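Local coordinates for Serine/threonine-protein kinase Tel1 (Chaetomium thermophilum, PDB 6SKY) that phosphorylates serine and threonine residues of proteins with ATP, as an ATM-family kinase that probably signals DNA damage and recognises serine or threonine followed by glutamine, at the interface of chains A and B. Numbering follows the deposited sequence. Chains: chain A/B, Serine/threonine-protein kinase Tel1.

Contact 1: the interface of chains A and B. Residues chain A 1939, 1958, 1961-1962, 1964-1965; chain B 2179, 2182-2183, 2185-2186.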
loop_
_atom_site.group_PDB
_atom_site.type_symbol
_atom_site.label_atom_id
_atom_site.label_comp_id
_atom_site.label_asym_id
_atom_site.label_seq_id
_atom_site.Cartn_x
_atom_site.Cartn_y
_atom_site.Cartn_z
ATOM N N LEU A 1939 -12.865 1.995 17.835
ATOM C CA LEU A 1939 -12.026 0.893 17.377
ATOM C C LEU A 1939 -12.805 -0.410 17.333
ATOM O O LEU A 1939 -12.547 -1.262 16.473
ATOM C CB LEU A 1939 -10.805 0.747 18.281
ATOM C CG LEU A 1939 -9.715 1.817 18.231
ATOM C CD1 LEU A 1939 -8.832 1.735 19.462
ATOM C CD2 LEU A 1939 -8.874 1.655 16.999
ATOM N N PHE A 1958 -6.182 -5.485 15.103
ATOM C CA PHE A 1958 -7.122 -4.967 16.088
ATOM C C PHE A 1958 -7.522 -6.034 17.096
ATOM O O PHE A 1958 -7.673 -5.747 18.291
ATOM C CB PHE A 1958 -8.355 -4.412 15.384
ATOM C CG PHE A 1958 -8.107 -3.152 14.619
ATOM C CD1 PHE A 1958 -7.476 -3.180 13.401
ATOM C CD2 PHE A 1958 -8.513 -1.939 15.115
ATOM C CE1 PHE A 1958 -7.248 -2.026 12.704
ATOM C CE2 PHE A 1958 -8.287 -0.789 14.414
ATOM C CZ PHE A 1958 -7.655 -0.834 13.211
ATOM N N ALA A 1961 -4.669 -6.593 19.571
ATOM C CA ALA A 1961 -4.628 -5.523 20.562
ATOM C C ALA A 1961 -5.703 -5.716 21.626
ATOM O O ALA A 1961 -5.425 -5.626 22.828
ATOM C CB ALA A 1961 -4.773 -4.170 19.878
ATOM N N GLN A 1962 -6.939 -5.989 21.205
ATOM C CA GLN A 1962 -8.005 -6.262 22.166
ATOM C C GLN A 1962 -7.652 -7.433 23.068
ATOM O O GLN A 1962 -7.844 -7.378 24.285
ATOM C CB GLN A 1962 -9.310 -6.552 21.434
ATOM C CG GLN A 1962 -9.944 -5.364 20.786
ATOM C CD GLN A 1962 -10.573 -4.435 21.785
ATOM O OE1 GLN A 1962 -10.739 -4.783 22.951
ATOM N NE2 GLN A 1962 -10.928 -3.239 21.337
ATOM N N ASP A 1964 -4.692 -8.833 23.888
ATOM C CA ASP A 1964 -3.666 -8.511 24.872
ATOM C C ASP A 1964 -4.234 -7.663 25.991
ATOM O O ASP A 1964 -3.988 -7.923 27.171
ATOM C CB ASP A 1964 -2.510 -7.773 24.214
ATOM C CG ASP A 1964 -1.846 -8.572 23.141
ATOM O OD1 ASP A 1964 -2.187 -9.761 22.983
ATOM O OD2 ASP A 1964 -0.979 -8.002 22.445
ATOM N N SER A 1965 -4.980 -6.620 25.640
ATOM C CA SER A 1965 -5.499 -5.734 26.667
ATOM C C SER A 1965 -6.461 -6.450 27.600
ATOM O O SER A 1965 -6.617 -6.046 28.755
ATOM C CB SER A 1965 -6.178 -4.540 26.021
ATOM O OG SER A 1965 -6.947 -3.851 26.971
ATOM N N GLN B 2179 1.358 -0.943 15.029
ATOM C CA GLN B 2179 0.872 -1.876 16.028
ATOM C C GLN B 2179 1.079 -1.347 17.437
ATOM O O GLN B 2179 0.273 -1.626 18.323
ATOM C CB GLN B 2179 1.549 -3.226 15.845
ATOM C CG GLN B 2179 0.932 -4.336 16.655
ATOM C CD GLN B 2179 -0.526 -4.526 16.362
ATOM O OE1 GLN B 2179 -1.340 -4.690 17.264
ATOM N NE2 GLN B 2179 -0.868 -4.510 15.091
ATOM N N LEU B 2182 -1.640 1.173 18.134
ATOM C CA LEU B 2182 -2.869 0.419 18.344
ATOM C C LEU B 2182 -2.915 -0.184 19.742
ATOM O O LEU B 2182 -3.920 -0.064 20.450
ATOM C CB LEU B 2182 -2.973 -0.665 17.281
ATOM C CG LEU B 2182 -4.333 -1.142 16.819
ATOM C CD1 LEU B 2182 -5.235 0.036 16.637
ATOM C CD2 LEU B 2182 -4.140 -1.846 15.525
ATOM N N ASN B 2183 -1.828 -0.843 20.152
ATOM C CA ASN B 2183 -1.727 -1.401 21.496
ATOM C C ASN B 2183 -1.937 -0.336 22.555
ATOM O O ASN B 2183 -2.692 -0.537 23.513
ATOM C CB ASN B 2183 -0.365 -2.048 21.687
ATOM C CG ASN B 2183 -0.229 -3.344 20.958
ATOM O OD1 ASN B 2183 -1.198 -4.048 20.737
ATOM N ND2 ASN B 2183 0.987 -3.682 20.592
ATOM N N SER B 2185 -3.400 2.689 22.352
ATOM C CA SER B 2185 -4.721 3.294 22.415
ATOM C C SER B 2185 -5.754 2.316 22.944
ATOM O O SER B 2185 -6.675 2.725 23.652
ATOM C CB SER B 2185 -5.128 3.833 21.053
ATOM O OG SER B 2185 -5.681 2.826 20.249
ATOM N N THR B 2186 -5.607 1.022 22.659
ATOM C CA THR B 2186 -6.508 0.044 23.259
ATOM C C THR B 2186 -6.331 -0.012 24.771
ATOM O O THR B 2186 -7.309 0.018 25.531
ATOM C CB THR B 2186 -6.272 -1.330 22.654
ATOM O OG1 THR B 2186 -6.426 -1.260 21.238
ATOM C CG2 THR B 2186 -7.278 -2.283 23.189
#
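B:Thr2186 meets A:Ala1961 and A:Ser1965 with both of its branches, because its first torsion (chi1 -56°) sets OG1 anti to its carbonyl carbon and CG2 anti to its backbone N. CG2 then reaches helix 1953-1968 of chain A, 3.8 Å from A:Ser1965 CB and as near A:Ala1961 O, a backbone carbonyl oxygen, while A:Gln1962 lies roughly perpendicular to the threonine. The hydroxyl OG1 sits 3.6 Å from A:Ala1961 CB, yet spends its hydrogen bond within its own helix, 2178-2189, on B:Leu2182 O at 2.9 Å. That bond bends to 145° at the carbonyl, with the donor tilted from its plane, and helps fix the rotation of the threonine. An alanine at B:Thr2186 would remove both branches and would probably leave a gap beside A:Ser1965 and take the hydroxyl partner from B:Leu2182 O.

One turn back along the helix, B:Asn2183 brings its amide oxygen OD1 to 3.7 Å from A:Ala1961 CB, with the threonine hydroxyl on another side of that methyl. B:Leu2182 carries the apolar end of the patch. With CG anti to its backbone N (chi1 -151°), it crosses A:Phe1958 and lays CD2 over the centre of the ring, 4.1 Å above the plane. Its other methyl, CD1, lies 3.9 Å from the ring atom CE2 and also meets CD2 of A:Leu1939, the two leucines running antiparallel. A:Leu1939 CD1 touches the hydroxyl of B:Ser2185.

This is a helix-to-helix dimer interface in the FAT region, and within this patch apolar packing, without polar pairing across it, helps join two copies of the kinase.

Contact 2: the interface of chains A and B. Residues chain A 2182, 2185-2186, 2214, 2217; chain B 1939, 1942, 1957-1958, 1961.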
loop_
_atom_site.group_PDB
_atom_site.type_symbol
_atom_site.label_atom_id
_atom_site.label_comp_id
_atom_site.label_asym_id
_atom_site.label_seq_id
_atom_site.Cartn_x
_atom_site.Cartn_y
_atom_site.Cartn_z
ATOM N N LEU A 2182 0.825 -18.183 -1.261
ATOM C CA LEU A 2182 2.005 -18.458 -0.452
ATOM C C LEU A 2182 1.955 -19.860 0.140
ATOM O O LEU A 2182 2.929 -20.616 0.062
ATOM C CB LEU A 2182 2.108 -17.408 0.646
ATOM C CG LEU A 2182 3.463 -17.016 1.191
ATOM C CD1 LEU A 2182 4.428 -16.870 0.060
ATOM C CD2 LEU A 2182 3.299 -15.719 1.897
ATOM N N SER A 2185 2.453 -22.471 -2.731
ATOM C CA SER A 2185 3.796 -22.593 -3.272
ATOM C C SER A 2185 4.755 -23.178 -2.251
ATOM O O SER A 2185 5.659 -23.926 -2.623
ATOM C CB SER A 2185 4.294 -21.249 -3.778
ATOM O OG SER A 2185 4.835 -20.479 -2.739
ATOM N N THR A 2186 4.559 -22.895 -0.963
ATOM C CA THR A 2186 5.382 -23.545 0.051
ATOM C C THR A 2186 5.130 -25.047 0.085
ATOM O O THR A 2186 6.071 -25.853 0.094
ATOM C CB THR A 2186 5.110 -22.939 1.418
ATOM O OG1 THR A 2186 5.335 -21.532 1.369
ATOM C CG2 THR A 2186 6.041 -23.529 2.413
ATOM N N LEU A 2214 6.492 -14.795 -5.111
ATOM C CA LEU A 2214 7.363 -13.670 -4.774
ATOM C C LEU A 2214 6.953 -12.408 -5.517
ATOM O O LEU A 2214 6.817 -11.342 -4.916
ATOM C CB LEU A 2214 8.815 -14.010 -5.082
ATOM C CG LEU A 2214 9.515 -14.922 -4.090
ATOM C CD1 LEU A 2214 10.929 -15.178 -4.522
ATOM C CD2 LEU A 2214 9.477 -14.306 -2.732
ATOM N N HIS A 2217 3.940 -10.776 -4.103
ATOM C CA HIS A 2217 4.098 -10.115 -2.816
ATOM C C HIS A 2217 4.940 -8.851 -2.876
ATOM O O HIS A 2217 5.119 -8.203 -1.845
ATOM C CB HIS A 2217 4.699 -11.068 -1.796
ATOM C CG HIS A 2217 3.677 -11.876 -1.076
ATOM N ND1 HIS A 2217 3.178 -13.057 -1.572
ATOM C CD2 HIS A 2217 3.034 -11.657 0.092
ATOM C CE1 HIS A 2217 2.284 -13.541 -0.733
ATOM N NE2 HIS A 2217 2.178 -12.710 0.285
ATOM N N LEU B 1939 12.078 -18.420 -1.543
ATOM C CA LEU B 1939 11.210 -17.930 -0.478
ATOM C C LEU B 1939 11.927 -17.933 0.861
ATOM O O LEU B 1939 11.669 -17.068 1.708
ATOM C CB LEU B 1939 9.941 -18.776 -0.399
ATOM C CG LEU B 1939 8.908 -18.665 -1.519
ATOM C CD1 LEU B 1939 7.964 -19.853 -1.491
ATOM C CD2 LEU B 1939 8.120 -17.395 -1.387
ATOM N N VAL B 1942 14.218 -14.785 1.074
ATOM C CA VAL B 1942 13.392 -13.612 1.330
ATOM C C VAL B 1942 12.931 -13.598 2.778
ATOM O O VAL B 1942 12.856 -12.542 3.413
ATOM C CB VAL B 1942 12.207 -13.576 0.354
ATOM C CG1 VAL B 1942 11.312 -12.399 0.652
ATOM C CG2 VAL B 1942 12.711 -13.503 -1.052
ATOM N N ALA B 1957 3.627 -13.817 7.522
ATOM C CA ALA B 1957 3.039 -14.564 6.414
ATOM C C ALA B 1957 3.928 -15.723 5.978
ATOM O O ALA B 1957 3.496 -16.882 5.937
ATOM C CB ALA B 1957 2.783 -13.622 5.244
ATOM N N PHE B 1958 5.180 -15.422 5.634
ATOM C CA PHE B 1958 6.096 -16.447 5.152
ATOM C C PHE B 1958 6.396 -17.480 6.227
ATOM O O PHE B 1958 6.503 -18.679 5.937
ATOM C CB PHE B 1958 7.387 -15.800 4.663
ATOM C CG PHE B 1958 7.237 -15.015 3.400
ATOM C CD1 PHE B 1958 6.664 -13.767 3.410
ATOM C CD2 PHE B 1958 7.676 -15.521 2.204
ATOM C CE1 PHE B 1958 6.526 -13.053 2.252
ATOM C CE2 PHE B 1958 7.540 -14.802 1.050
ATOM C CZ PHE B 1958 6.965 -13.571 1.076
ATOM N N ALA B 1961 3.404 -19.819 6.626
ATOM C CA ALA B 1961 3.367 -20.800 5.547
ATOM C C ALA B 1961 4.379 -21.916 5.780
ATOM O O ALA B 1961 4.049 -23.102 5.667
ATOM C CB ALA B 1961 3.609 -20.114 4.208
#
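Helices 2178-2189 and 2203-2217 of chain A receive helices 1939-1948 and 1953-1968 of chain B, with A:Leu2214 and A:His2217 meeting B:Leu1939, B:Val1942 and B:Phe1958. A:Leu2214 works mainly through CD2, which lies 3.6 Å from B:Leu1939 CD2 and 3.7 Å from B:Val1942 CG2, so one methyl bridges two residues of the same partner helix. Its CG anti to the carbonyl carbon (chi1 -77°) directs the isobutyl group toward that helix. The leucine runs antiparallel to B:Val1942, but at a slant to B:Leu1939.

At the end of the same helix, A:His2217 offers a face of its imidazole to the tip of B:Phe1958. The phenyl CZ stands 4.3 Å above the imidazole plane, nearer the ring edge than its centre. The rings meet edge to face, with their planes at 59°. While the phenyl tip is turned to the histidine, a phenyl face is packed by A:Leu2182 as in the twin contact, and CD2 of this leucine also rests 4.0 Å from B:Ala1957 CB. The aromatic side chain is thus contacted from two neighbouring helices of chain A, an arrangement likely to limit its rotation.

The patch is largely apolar and shows how leucines and an aromatic ring can interlock two helical pairs. It contributes to holding the two Tel1 protomers together in the FAT region of the dimer.

Contact 1 and contact 2 lie about 27 Å apart, measured between the centres of their C-alpha atoms, and show one arrangement repeated by the two-fold of the interface. A:Leu1939, A:Phe1958 and A:Ala1961 with B:Leu2182, B:Ser2185 and B:Thr2186 in contact 1 recur with the chains exchanged in contact 2. Contact 1 is described out to A:Ser1965 and contact 2 out to helix 2203-2217 of chain A; by the two-fold, each end should hold both. The principle illustrated is economy: one set of surfaces, used twice, gives the dimer two matching points of attachment, which would probably restrain the protomers against pivoting.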